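Local coordinates for protein fructokinase (Xylella fastidiosa Temecula1, PDB 3LJS) that probably phosphorylates fructose at the expense of ATP, as a sugar kinase of the PfkB (ribokinase-like) family, at residues A13-L18 against G65-D70; K89-F94 against P110-L115; V193-S198 against L228-A233; G245-F250 against F298-G303. All blocks are in the same frame, centred on the assembly; numbering follows the deposited sequence.

Contacts 1 and 2 touch and reach the same sheet: strands 14-19 and 92-97 are neighbours in the small lid sheet, where Ile15 and Met17 are probably hydrogen-bonded to Ala93. Both are buried, but contact 1 is apolar, strand against helix, whereas contact 2 joins loops through a backbone bond, a water and alanine methyls. Contact 3 lies on the other side of the chain's centre from both. It pairs two parallel strands of the large sheet and carries residues of the ATP site. Contact 4 is only partly buried; it lies about 12 Å from contact 3, centre to centre, and lays the chain beyond the last strand of that sheet on a helix with no hydrogen bond across.

Contact 1: A13-L18 against G65-D70; sequences ALIDML and GDFLFD
Leu68 reaches from helix 63-75 onto the start of strand 14-19 with both branches. CD1 rests against the carbonyl of Ala13, 3.7 Å from Ala13 O, and lies near Ala13 CB. CD2 sits beside the next carbonyl, 3.6 Å from Leu14 O, and also meets the Ile15 tip, with Leu68 CD2 and Ile15 CD1 3.8 Å apart. One leucine end is thus shared between two peptide groups and a methyl. Ile15 CG1 lies anti to its own carbonyl carbon and beside its backbone N (chi1 -60°), and a second bend at chi2 sets CD1 between Leu68 and Phe67. That methyl comes at the rim of the Phe67 ring, close to the ring plane, with Ile15 CD1 3.5 Å from Phe67 CD2. The isoleucine crosses both partners obliquely. Phe67 CG is anti to the backbone N (chi1 173°), on a CB that points toward the strand. No hydrogen bond spans the two segments; the bond between Phe69 N and Gly65 O belongs to the helix itself. Strand and helix axes approach to 8.7 Å, with their directions 104° apart. Strand 30-36 adds Gln33 beside Ile15 and Phe67, and Ala35 beside Leu68. Leu59 of strand 53-60 backs Ala13 and Leu68. Farther along the strand, Met17, a selenomethionine here, packs on Met17 of the second subunit. A small sheet resting on a helix of the larger domain, and meeting its counterpart in a second subunit, is characteristic of the lid, or beta-clasp, of dimeric ribokinase-like sugar kinases.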
loop_
_atom_site.group_PDB
_atom_site.type_symbol
_atom_site.label_atom_id
_atom_site.label_comp_id
_atom_site.label_asym_id
_atom_site.label_seq_id
_atom_site.Cartn_x
_atom_site.Cartn_y
_atom_site.Cartn_z
ATOM N N ALA B 13 3.299 12.001 -7.568
ATOM C CA ALA B 13 4.499 11.230 -7.814
ATOM C C ALA B 13 4.174 10.054 -6.893
ATOM O O ALA B 13 3.800 10.256 -5.736
ATOM C CB ALA B 13 5.740 11.974 -7.323
ATOM N N LEU B 14 4.267 8.836 -7.402
ATOM C CA LEU B 14 3.954 7.673 -6.584
ATOM C C LEU B 14 4.807 6.494 -6.996
ATOM O O LEU B 14 5.610 6.600 -7.922
ATOM C CB LEU B 14 2.469 7.319 -6.719
ATOM C CG LEU B 14 1.879 7.281 -8.135
ATOM C CD1 LEU B 14 2.454 6.118 -8.932
ATOM C CD2 LEU B 14 0.365 7.144 -8.032
ATOM N N ILE B 15 4.626 5.370 -6.307
ATOM C CA ILE B 15 5.386 4.163 -6.600
ATOM C C ILE B 15 4.570 3.168 -7.406
ATOM O O ILE B 15 3.453 2.812 -7.021
ATOM C CB ILE B 15 5.841 3.454 -5.300
ATOM C CG1 ILE B 15 6.725 4.388 -4.471
ATOM C CG2 ILE B 15 6.577 2.169 -5.632
ATOM C CD1 ILE B 15 8.005 4.802 -5.157
ATOM N N ASP B 16 5.114 2.739 -8.541
ATOM C CA ASP B 16 4.453 1.728 -9.354
ATOM C C ASP B 16 5.100 0.428 -8.886
ATOM O O ASP B 16 6.320 0.273 -8.996
ATOM C CB ASP B 16 4.738 1.910 -10.853
ATOM C CG ASP B 16 4.031 3.117 -11.456
ATOM O OD1 ASP B 16 2.852 3.353 -11.130
ATOM O OD2 ASP B 16 4.654 3.818 -12.281
HETATM N N MSE B 17 4.298 -0.484 -8.341
HETATM C CA MSE B 17 4.803 -1.773 -7.872
HETATM C C MSE B 17 4.456 -2.819 -8.926
HETATM O O MSE B 17 3.306 -3.246 -9.038
HETATM C CB MSE B 17 4.168 -2.139 -6.528
HETATM C CG MSE B 17 4.661 -1.308 -5.360
HETATM SE SE MSE B 17 6.489 -1.721 -4.857
HETATM C CE MSE B 17 6.122 -3.141 -3.616
ATOM N N LEU B 18 5.468 -3.219 -9.692
ATOM C CA LEU B 18 5.311 -4.171 -10.786
ATOM C C LEU B 18 5.362 -5.635 -10.373
ATOM O O LEU B 18 6.419 -6.157 -10.029
ATOM C CB LEU B 18 6.385 -3.899 -11.846
ATOM C CG LEU B 18 6.207 -2.702 -12.792
ATOM C CD1 LEU B 18 5.650 -1.499 -12.066
ATOM C CD2 LEU B 18 7.549 -2.377 -13.435
ATOM N N GLY B 65 8.698 7.873 -0.227
ATOM C CA GLY B 65 8.790 9.297 -0.490
ATOM C C GLY B 65 10.251 9.666 -0.670
ATOM O O GLY B 65 10.595 10.454 -1.553
ATOM N N ASP B 66 11.116 9.097 0.168
ATOM C CA ASP B 66 12.546 9.368 0.074
ATOM C C ASP B 66 13.064 8.877 -1.272
ATOM O O ASP B 66 13.918 9.516 -1.889
ATOM C CB ASP B 66 13.320 8.662 1.196
ATOM C CG ASP B 66 12.952 9.173 2.577
ATOM O OD1 ASP B 66 12.511 10.338 2.689
ATOM O OD2 ASP B 66 13.122 8.409 3.556
ATOM N N PHE B 67 12.545 7.736 -1.718
ATOM C CA PHE B 67 12.949 7.157 -2.995
ATOM C C PHE B 67 12.595 8.083 -4.149
ATOM O O PHE B 67 13.390 8.285 -5.070
ATOM C CB PHE B 67 12.259 5.813 -3.215
ATOM C CG PHE B 67 12.489 5.232 -4.582
ATOM C CD1 PHE B 67 13.753 4.792 -4.963
ATOM C CD2 PHE B 67 11.436 5.107 -5.482
ATOM C CE1 PHE B 67 13.964 4.232 -6.222
ATOM C CE2 PHE B 67 11.635 4.549 -6.741
ATOM C CZ PHE B 67 12.899 4.109 -7.112
ATOM N N LEU B 68 11.387 8.631 -4.104
ATOM C CA LEU B 68 10.933 9.541 -5.148
ATOM C C LEU B 68 11.742 10.838 -5.119
ATOM O O LEU B 68 12.148 11.346 -6.160
ATOM C CB LEU B 68 9.443 9.833 -4.965
ATOM C CG LEU B 68 8.536 8.624 -5.229
ATOM C CD1 LEU B 68 7.103 8.950 -4.852
ATOM C CD2 LEU B 68 8.625 8.236 -6.699
ATOM N N PHE B 69 11.986 11.365 -3.924
ATOM C CA PHE B 69 12.753 12.595 -3.793
ATOM C C PHE B 69 14.149 12.440 -4.392
ATOM O O PHE B 69 14.603 13.293 -5.162
ATOM C CB PHE B 69 12.889 12.993 -2.324
ATOM C CG PHE B 69 13.548 14.330 -2.124
ATOM C CD1 PHE B 69 12.786 15.489 -2.034
ATOM C CD2 PHE B 69 14.933 14.433 -2.055
ATOM C CE1 PHE B 69 13.392 16.737 -1.877
ATOM C CE2 PHE B 69 15.553 15.680 -1.898
ATOM C CZ PHE B 69 14.780 16.831 -1.809
ATOM N N ASP B 70 14.832 11.357 -4.026
ATOM C CA ASP B 70 16.179 11.099 -4.527
ATOM C C ASP B 70 16.178 10.829 -6.025
ATOM O O ASP B 70 17.100 11.243 -6.730
ATOM C CB ASP B 70 16.817 9.912 -3.793
ATOM C CG ASP B 70 17.000 10.172 -2.308
ATOM O OD1 ASP B 70 17.307 11.323 -1.932
ATOM O OD2 ASP B 70 16.851 9.219 -1.514
#

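Contact 2: K89-F94 against P110-L115; sequences KTALAF and PPAADL
Two flat groups take part, each with its own partners: the Lys89 carbonyl, met by Ala113, and the Asp114 carboxylate, beside Ala91. Ala113 N stands above the plane of the first, 41° out of it, and donates to Lys89 O over 2.8 Å with an N-H...O angle of 157°. The same oxygen is approached by Ala112 CA, 3.3 Å from Lys89 O in a CA-H...O contact, and the Ala113 methyl lies close to it as well. At the carboxylate, Asp114 OD1 faces the methyl of Ala91, with OD1 4.0 Å from Ala91 CB, and takes a hydrogen bond from a water, 2.7 Å from OD1 to the water oxygen. That water also accepts from Ala91 N, at 2.9 Å, and from Asp114 N, at 3.0 Å, and so ties the two segments together beside the direct bond. Asp114 CG sits between its backbone N and carbonyl carbon, the crowded position (chi1 77°). Segment 89-94 leads into strand 92-97, and segment 110-115 follows strand 103-108. These strands are neighbours in the lid sheet of the PfkB fold, so the contact holds the loop after the lid's edge strand against the start of the inner one. Ala91 and Ala112 meet methyl to methyl, CB to CB 3.6 Å. Asp114 OD2 forms a salt bridge with Arg109, which would help to stabilise the carboxylate as an anion. Thr90 OG1 is hydrogen-bonded to Asp62 OD1. Thr90 O is hydrogen-bonded to the hydroxyl of Tyr108 of the second subunit, and the Lys89 side chain packs on Phe107 of that subunit.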
loop_
_atom_site.group_PDB
_atom_site.type_symbol
_atom_site.label_atom_id
_atom_site.label_comp_id
_atom_site.label_asym_id
_atom_site.label_seq_id
_atom_site.Cartn_x
_atom_site.Cartn_y
_atom_site.Cartn_z
ATOM N N LYS B 89 0.625 8.066 3.645
ATOM C CA LYS B 89 1.703 7.377 2.956
ATOM C C LYS B 89 1.759 7.741 1.480
ATOM O O LYS B 89 0.791 8.253 0.906
ATOM C CB LYS B 89 1.511 5.863 3.074
ATOM C CG LYS B 89 1.436 5.334 4.500
ATOM C CD LYS B 89 2.780 5.430 5.186
ATOM C CE LYS B 89 2.753 4.787 6.562
ATOM N NZ LYS B 89 4.072 4.938 7.236
ATOM N N THR B 90 2.907 7.467 0.874
ATOM C CA THR B 90 3.100 7.701 -0.545
ATOM C C THR B 90 2.173 6.709 -1.240
ATOM O O THR B 90 2.124 5.533 -0.875
ATOM C CB THR B 90 4.550 7.395 -0.956
ATOM O OG1 THR B 90 5.437 8.259 -0.235
ATOM C CG2 THR B 90 4.736 7.592 -2.450
ATOM N N ALA B 91 1.426 7.181 -2.228
ATOM C CA ALA B 91 0.509 6.315 -2.954
ATOM C C ALA B 91 1.249 5.186 -3.659
ATOM O O ALA B 91 2.398 5.346 -4.092
ATOM C CB ALA B 91 -0.280 7.129 -3.975
ATOM N N LEU B 92 0.575 4.047 -3.784
ATOM C CA LEU B 92 1.137 2.883 -4.453
ATOM C C LEU B 92 0.187 2.444 -5.554
ATOM O O LEU B 92 -1.034 2.466 -5.383
ATOM C CB LEU B 92 1.323 1.717 -3.471
ATOM C CG LEU B 92 2.196 1.914 -2.234
ATOM C CD1 LEU B 92 2.144 0.637 -1.386
ATOM C CD2 LEU B 92 3.630 2.238 -2.640
ATOM N N ALA B 93 0.756 2.054 -6.686
ATOM C CA ALA B 93 -0.026 1.580 -7.814
ATOM C C ALA B 93 0.515 0.202 -8.169
ATOM O O ALA B 93 1.587 0.079 -8.761
ATOM C CB ALA B 93 0.126 2.530 -9.002
ATOM N N PHE B 94 -0.213 -0.837 -7.776
ATOM C CA PHE B 94 0.205 -2.201 -8.063
ATOM C C PHE B 94 -0.248 -2.588 -9.463
ATOM O O PHE B 94 -1.415 -2.420 -9.818
ATOM C CB PHE B 94 -0.379 -3.160 -7.021
ATOM C CG PHE B 94 0.354 -3.146 -5.712
ATOM C CD1 PHE B 94 1.478 -3.943 -5.526
ATOM C CD2 PHE B 94 -0.054 -2.311 -4.677
ATOM C CE1 PHE B 94 2.190 -3.912 -4.333
ATOM C CE2 PHE B 94 0.647 -2.266 -3.479
ATOM C CZ PHE B 94 1.778 -3.071 -3.304
ATOM N N PRO B 110 -7.139 6.127 -2.040
ATOM C CA PRO B 110 -8.206 7.088 -1.734
ATOM C C PRO B 110 -7.485 8.124 -0.858
ATOM O O PRO B 110 -7.690 9.326 -1.019
ATOM C CB PRO B 110 -9.223 6.246 -0.972
ATOM C CG PRO B 110 -9.087 4.896 -1.643
ATOM C CD PRO B 110 -7.575 4.737 -1.792
ATOM N N PRO B 111 -6.629 7.653 0.085
ATOM C CA PRO B 111 -5.844 8.516 0.978
ATOM C C PRO B 111 -4.371 8.346 0.571
ATOM O O PRO B 111 -3.914 7.223 0.341
ATOM C CB PRO B 111 -6.123 7.934 2.349
ATOM C CG PRO B 111 -6.106 6.479 2.072
ATOM C CD PRO B 111 -6.820 6.334 0.724
ATOM N N ALA B 112 -3.643 9.451 0.455
ATOM C CA ALA B 112 -2.235 9.406 0.077
ATOM C C ALA B 112 -1.593 10.780 0.256
ATOM O O ALA B 112 -2.276 11.804 0.262
ATOM C CB ALA B 112 -2.088 8.939 -1.372
ATOM N N ALA B 113 -0.274 10.793 0.388
ATOM C CA ALA B 113 0.455 12.033 0.591
ATOM C C ALA B 113 0.223 13.104 -0.472
ATOM O O ALA B 113 -0.002 14.271 -0.138
ATOM C CB ALA B 113 1.945 11.736 0.703
ATOM N N ASP B 114 0.268 12.719 -1.746
ATOM C CA ASP B 114 0.109 13.695 -2.826
ATOM C C ASP B 114 -1.229 14.436 -2.808
ATOM O O ASP B 114 -1.336 15.552 -3.322
ATOM C CB ASP B 114 0.324 13.033 -4.199
ATOM C CG ASP B 114 -0.864 12.208 -4.650
ATOM O OD1 ASP B 114 -0.955 11.011 -4.288
ATOM O OD2 ASP B 114 -1.718 12.762 -5.374
ATOM N N LEU B 115 -2.242 13.817 -2.207
ATOM C CA LEU B 115 -3.575 14.419 -2.115
ATOM C C LEU B 115 -3.663 15.543 -1.081
ATOM O O LEU B 115 -4.643 16.285 -1.051
ATOM C CB LEU B 115 -4.610 13.355 -1.738
ATOM C CG LEU B 115 -5.429 12.576 -2.773
ATOM C CD1 LEU B 115 -5.159 13.062 -4.174
ATOM C CD2 LEU B 115 -5.120 11.105 -2.626
HETATM O O HOH W 1 1.154 10.042 -2.847
#

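Contact 3: V193-S198 against L228-A233; sequences VVKLSS and LVTDAA
Three strong backbone bonds join strand 193-197 to strand 226-230 as parallel neighbours in the central sheet of this ribokinase-like fold. Leu228 N donates to Val194 O over 2.8 Å, Leu196 N returns a bond of 173° to Leu228 O, and Thr230 N reaches Leu196 O at 2.7 Å. Thr230 O is then gripped twice by one residue: Ser198 OG donates to it over 2.9 Å, tilted 34° from the carbonyl plane, while Ser198 N makes a weak, bent bond. Ser198 OG stands beside its own backbone N (chi1 -61°), next to the N-H that makes this weak bond. Ser197, at the N-cap of helix 198-207, caps a helix NH with its hydroxyl. Lys195, Thr230 and Asp231 belong to the ATP site, here without nucleotide, so the site is built at the C-terminal ends of these strands. Lys195 and Thr230 project from one face and cross at about a right angle, while Leu196 and Val229 project from the other. Lys195 runs extended until chi4 bends it, and NZ bonds to Ala260 O in the chain just before helix 262-275. That helix also packs on Leu228. A water links the pair, lying 2.6 Å from Lys195 NZ and 3.0 Å from Thr230 OG1. Beside it, Lys195 CE touches the Thr230 methyl, CG2, at 3.7 Å.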
loop_
_atom_site.group_PDB
_atom_site.type_symbol
_atom_site.label_atom_id
_atom_site.label_comp_id
_atom_site.label_asym_id
_atom_site.label_seq_id
_atom_site.Cartn_x
_atom_site.Cartn_y
_atom_site.Cartn_z
ATOM N N VAL B 193 -2.929 24.456 -23.543
ATOM C CA VAL B 193 -2.608 23.257 -24.318
ATOM C C VAL B 193 -3.282 22.052 -23.675
ATOM O O VAL B 193 -3.132 21.817 -22.476
ATOM C CB VAL B 193 -1.083 23.020 -24.361
ATOM C CG1 VAL B 193 -0.763 21.781 -25.186
ATOM C CG2 VAL B 193 -0.387 24.249 -24.949
ATOM N N VAL B 194 -4.015 21.290 -24.481
ATOM C CA VAL B 194 -4.739 20.128 -23.985
ATOM C C VAL B 194 -4.406 18.852 -24.744
ATOM O O VAL B 194 -4.261 18.859 -25.968
ATOM C CB VAL B 194 -6.264 20.368 -24.079
ATOM C CG1 VAL B 194 -7.025 19.081 -23.756
ATOM C CG2 VAL B 194 -6.666 21.500 -23.135
ATOM N N LYS B 195 -4.285 17.757 -24.003
ATOM C CA LYS B 195 -3.994 16.460 -24.596
ATOM C C LYS B 195 -5.032 15.448 -24.128
ATOM O O LYS B 195 -5.226 15.253 -22.928
ATOM C CB LYS B 195 -2.595 15.985 -24.204
ATOM C CG LYS B 195 -2.260 14.586 -24.711
ATOM C CD LYS B 195 -0.797 14.255 -24.466
ATOM C CE LYS B 195 -0.477 12.805 -24.809
ATOM N NZ LYS B 195 -1.070 11.855 -23.836
ATOM N N LEU B 196 -5.692 14.814 -25.091
ATOM C CA LEU B 196 -6.728 13.822 -24.818
ATOM C C LEU B 196 -6.475 12.557 -25.627
ATOM O O LEU B 196 -5.770 12.585 -26.637
ATOM C CB LEU B 196 -8.100 14.359 -25.233
ATOM C CG LEU B 196 -8.667 15.659 -24.673
ATOM C CD1 LEU B 196 -9.942 16.009 -25.427
ATOM C CD2 LEU B 196 -8.949 15.508 -23.187
ATOM N N SER B 197 -7.051 11.448 -25.174
ATOM C CA SER B 197 -6.949 10.189 -25.899
ATOM C C SER B 197 -8.272 10.122 -26.660
ATOM O O SER B 197 -9.196 10.875 -26.346
ATOM C CB SER B 197 -6.845 9.010 -24.928
ATOM O OG SER B 197 -8.016 8.915 -24.138
ATOM N N SER B 198 -8.369 9.245 -27.657
ATOM C CA SER B 198 -9.606 9.112 -28.430
ATOM C C SER B 198 -10.758 8.766 -27.508
ATOM O O SER B 198 -11.869 9.280 -27.653
ATOM C CB SER B 198 -9.480 8.002 -29.479
ATOM O OG SER B 198 -8.448 8.280 -30.401
ATOM N N LEU B 228 -4.307 18.104 -28.656
ATOM C CA LEU B 228 -3.705 16.894 -29.188
ATOM C C LEU B 228 -4.628 15.739 -28.830
ATOM O O LEU B 228 -5.057 15.617 -27.683
ATOM C CB LEU B 228 -2.336 16.643 -28.558
ATOM C CG LEU B 228 -1.322 17.786 -28.645
ATOM C CD1 LEU B 228 -0.006 17.309 -28.066
ATOM C CD2 LEU B 228 -1.136 18.226 -30.087
ATOM N N VAL B 229 -4.954 14.904 -29.810
ATOM C CA VAL B 229 -5.801 13.743 -29.555
ATOM C C VAL B 229 -5.000 12.510 -29.946
ATOM O O VAL B 229 -4.596 12.371 -31.103
ATOM C CB VAL B 229 -7.096 13.773 -30.389
ATOM C CG1 VAL B 229 -7.928 12.526 -30.094
ATOM C CG2 VAL B 229 -7.893 15.030 -30.076
ATOM N N THR B 230 -4.758 11.628 -28.980
ATOM C CA THR B 230 -3.997 10.409 -29.230
ATOM C C THR B 230 -4.905 9.221 -29.543
ATOM O O THR B 230 -6.018 9.109 -29.021
ATOM C CB THR B 230 -3.110 10.033 -28.018
ATOM O OG1 THR B 230 -3.931 9.842 -26.857
ATOM C CG2 THR B 230 -2.099 11.134 -27.738
ATOM N N ASP B 231 -4.420 8.343 -30.409
ATOM C CA ASP B 231 -5.154 7.148 -30.800
ATOM C C ASP B 231 -4.449 5.958 -30.169
ATOM O O ASP B 231 -3.219 5.944 -30.059
ATOM C CB ASP B 231 -5.155 6.999 -32.327
ATOM C CG ASP B 231 -6.400 7.587 -32.979
ATOM O OD1 ASP B 231 -6.868 8.661 -32.544
ATOM O OD2 ASP B 231 -6.906 6.974 -33.944
ATOM N N ALA B 232 -5.229 4.966 -29.745
ATOM C CA ALA B 232 -4.672 3.765 -29.132
ATOM C C ALA B 232 -3.560 3.239 -30.026
ATOM O O ALA B 232 -2.494 2.847 -29.549
ATOM C CB ALA B 232 -5.758 2.710 -28.968
ATOM N N ALA B 233 -3.818 3.238 -31.332
ATOM C CA ALA B 233 -2.830 2.786 -32.299
ATOM C C ALA B 233 -1.583 3.650 -32.129
ATOM O O ALA B 233 -0.662 3.274 -31.403
ATOM C CB ALA B 233 -3.379 2.921 -33.715
HETATM O O HOH W 2 -3.582 11.268 -24.235
#

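Contact 4: G245-F250 against F298-G303; sequences GEVPTF and FAAAVG
Phe250 meets the backbone and methyls of Ala300 and Ala301 in helix 289-305 with the CD2-CE2 side of its ring. Its CD2 comes to 3.5 Å from Ala301 N, the peptide N meeting the ring obliquely, while CE2 lies 3.7 Å from Ala301 CB. The methyl of Ala300 lies at the edge of the ring, in its plane, with Ala300 CB 4.0 Å from Phe250 CD2. The same methyl is shared by the chain before the phenylalanine: Pro248 O presses on it, 3.1 Å from Ala300 CB, a tight approach, and Val247 CG1 touches it at 4.2 Å. Pro248 O is buried by this contact and has no hydrogen-bonding partner in the model. Phe250 CG stands anti to its own carbonyl carbon, beside the backbone N (chi1 -69°), on a CB that already points at the helix. The contact joins the chain leaving edge strand 244-246 of the large sheet to a helix of the same ribokinase-like domain, and small alanine side chains let the extended chain come close, with Thr249 and Ala300 5.7 Å apart between their CA atoms. No hydrogen bond crosses between the two segments, and the helix keeps its own, as from Val302 N to Phe298 O. In the next shell Arg297, one turn earlier, packs on Pro248 and Phe250, and Ala304 adds to the cover of the ring. Ala301 also packs on Val322 and Ile326 of helix 319-328. A backbone hydrogen bond between Val247 and Val236 helps to place this part of the chain, and Leu296 of helix 289-305 meets the Val247 side chain.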
loop_
_atom_site.group_PDB
_atom_site.type_symbol
_atom_site.label_atom_id
_atom_site.label_comp_id
_atom_site.label_asym_id
_atom_site.label_seq_id
_atom_site.Cartn_x
_atom_site.Cartn_y
_atom_site.Cartn_z
ATOM N N GLY B 245 -4.274 18.857 -38.156
ATOM C CA GLY B 245 -3.389 18.004 -38.929
ATOM C C GLY B 245 -2.954 16.762 -38.177
ATOM O O GLY B 245 -3.566 16.388 -37.173
ATOM N N GLU B 246 -1.883 16.140 -38.665
ATOM C CA GLU B 246 -1.331 14.926 -38.079
ATOM C C GLU B 246 0.087 15.139 -37.544
ATOM O O GLU B 246 0.805 16.054 -37.963
ATOM C CB GLU B 246 -1.273 13.812 -39.122
ATOM C CG GLU B 246 -2.541 13.606 -39.922
ATOM C CD GLU B 246 -3.741 13.350 -39.048
ATOM O OE1 GLU B 246 -3.618 12.547 -38.098
ATOM O OE2 GLU B 246 -4.807 13.944 -39.316
ATOM N N VAL B 247 0.486 14.277 -36.619
ATOM C CA VAL B 247 1.820 14.345 -36.041
ATOM C C VAL B 247 2.621 13.181 -36.603
ATOM O O VAL B 247 2.120 12.056 -36.686
ATOM C CB VAL B 247 1.781 14.221 -34.497
ATOM C CG1 VAL B 247 3.199 14.089 -33.947
ATOM C CG2 VAL B 247 1.099 15.440 -33.891
ATOM N N PRO B 248 3.871 13.439 -37.022
ATOM C CA PRO B 248 4.720 12.373 -37.575
ATOM C C PRO B 248 4.991 11.342 -36.479
ATOM O O PRO B 248 5.229 11.714 -35.331
ATOM C CB PRO B 248 5.992 13.116 -37.985
ATOM C CG PRO B 248 5.499 14.512 -38.267
ATOM C CD PRO B 248 4.535 14.748 -37.130
ATOM N N THR B 249 4.956 10.057 -36.822
ATOM C CA THR B 249 5.201 9.012 -35.828
ATOM C C THR B 249 6.500 8.254 -36.103
ATOM O O THR B 249 7.133 8.441 -37.145
ATOM C CB THR B 249 4.039 7.996 -35.784
ATOM O OG1 THR B 249 2.902 8.533 -36.472
ATOM C CG2 THR B 249 3.646 7.706 -34.345
ATOM N N PHE B 250 6.891 7.397 -35.162
ATOM C CA PHE B 250 8.111 6.608 -35.299
ATOM C C PHE B 250 7.891 5.139 -34.950
ATOM O O PHE B 250 7.083 4.806 -34.082
ATOM C CB PHE B 250 9.212 7.195 -34.414
ATOM C CG PHE B 250 9.718 8.526 -34.886
ATOM C CD1 PHE B 250 10.690 8.602 -35.879
ATOM C CD2 PHE B 250 9.196 9.706 -34.366
ATOM C CE1 PHE B 250 11.136 9.836 -36.348
ATOM C CE2 PHE B 250 9.632 10.948 -34.827
ATOM C CZ PHE B 250 10.604 11.014 -35.819
ATOM N N PHE B 298 9.340 15.967 -32.905
ATOM C CA PHE B 298 10.330 15.799 -31.843
ATOM C C PHE B 298 9.680 15.054 -30.677
ATOM O O PHE B 298 10.238 14.090 -30.148
ATOM C CB PHE B 298 10.813 17.169 -31.353
ATOM C CG PHE B 298 11.845 17.097 -30.267
ATOM C CD1 PHE B 298 13.202 17.075 -30.580
ATOM C CD2 PHE B 298 11.462 17.034 -28.924
ATOM C CE1 PHE B 298 14.169 16.989 -29.572
ATOM C CE2 PHE B 298 12.418 16.947 -27.908
ATOM C CZ PHE B 298 13.774 16.924 -28.228
ATOM N N ALA B 299 8.505 15.521 -30.270
ATOM C CA ALA B 299 7.778 14.902 -29.160
ATOM C C ALA B 299 7.525 13.417 -29.428
ATOM O O ALA B 299 7.674 12.578 -28.530
ATOM C CB ALA B 299 6.457 15.632 -28.937
ATOM N N ALA B 300 7.148 13.092 -30.662
ATOM C CA ALA B 300 6.883 11.703 -31.035
ATOM C C ALA B 300 8.166 10.879 -30.934
ATOM O O ALA B 300 8.138 9.714 -30.527
ATOM C CB ALA B 300 6.326 11.638 -32.451
ATOM N N ALA B 301 9.292 11.486 -31.303
ATOM C CA ALA B 301 10.573 10.785 -31.241
ATOM C C ALA B 301 10.925 10.448 -29.797
ATOM O O ALA B 301 11.431 9.367 -29.516
ATOM C CB ALA B 301 11.672 11.638 -31.868
ATOM N N VAL B 302 10.660 11.378 -28.881
ATOM C CA VAL B 302 10.931 11.148 -27.464
ATOM C C VAL B 302 10.062 9.979 -26.970
ATOM O O VAL B 302 10.543 9.066 -26.290
ATOM C CB VAL B 302 10.602 12.412 -26.616
ATOM C CG1 VAL B 302 10.802 12.113 -25.125
ATOM C CG2 VAL B 302 11.501 13.578 -27.040
ATOM N N GLY B 303 8.780 10.015 -27.323
ATOM C CA GLY B 303 7.869 8.962 -26.912
ATOM C C GLY B 303 8.267 7.607 -27.461
ATOM O O GLY B 303 8.121 6.589 -26.790
#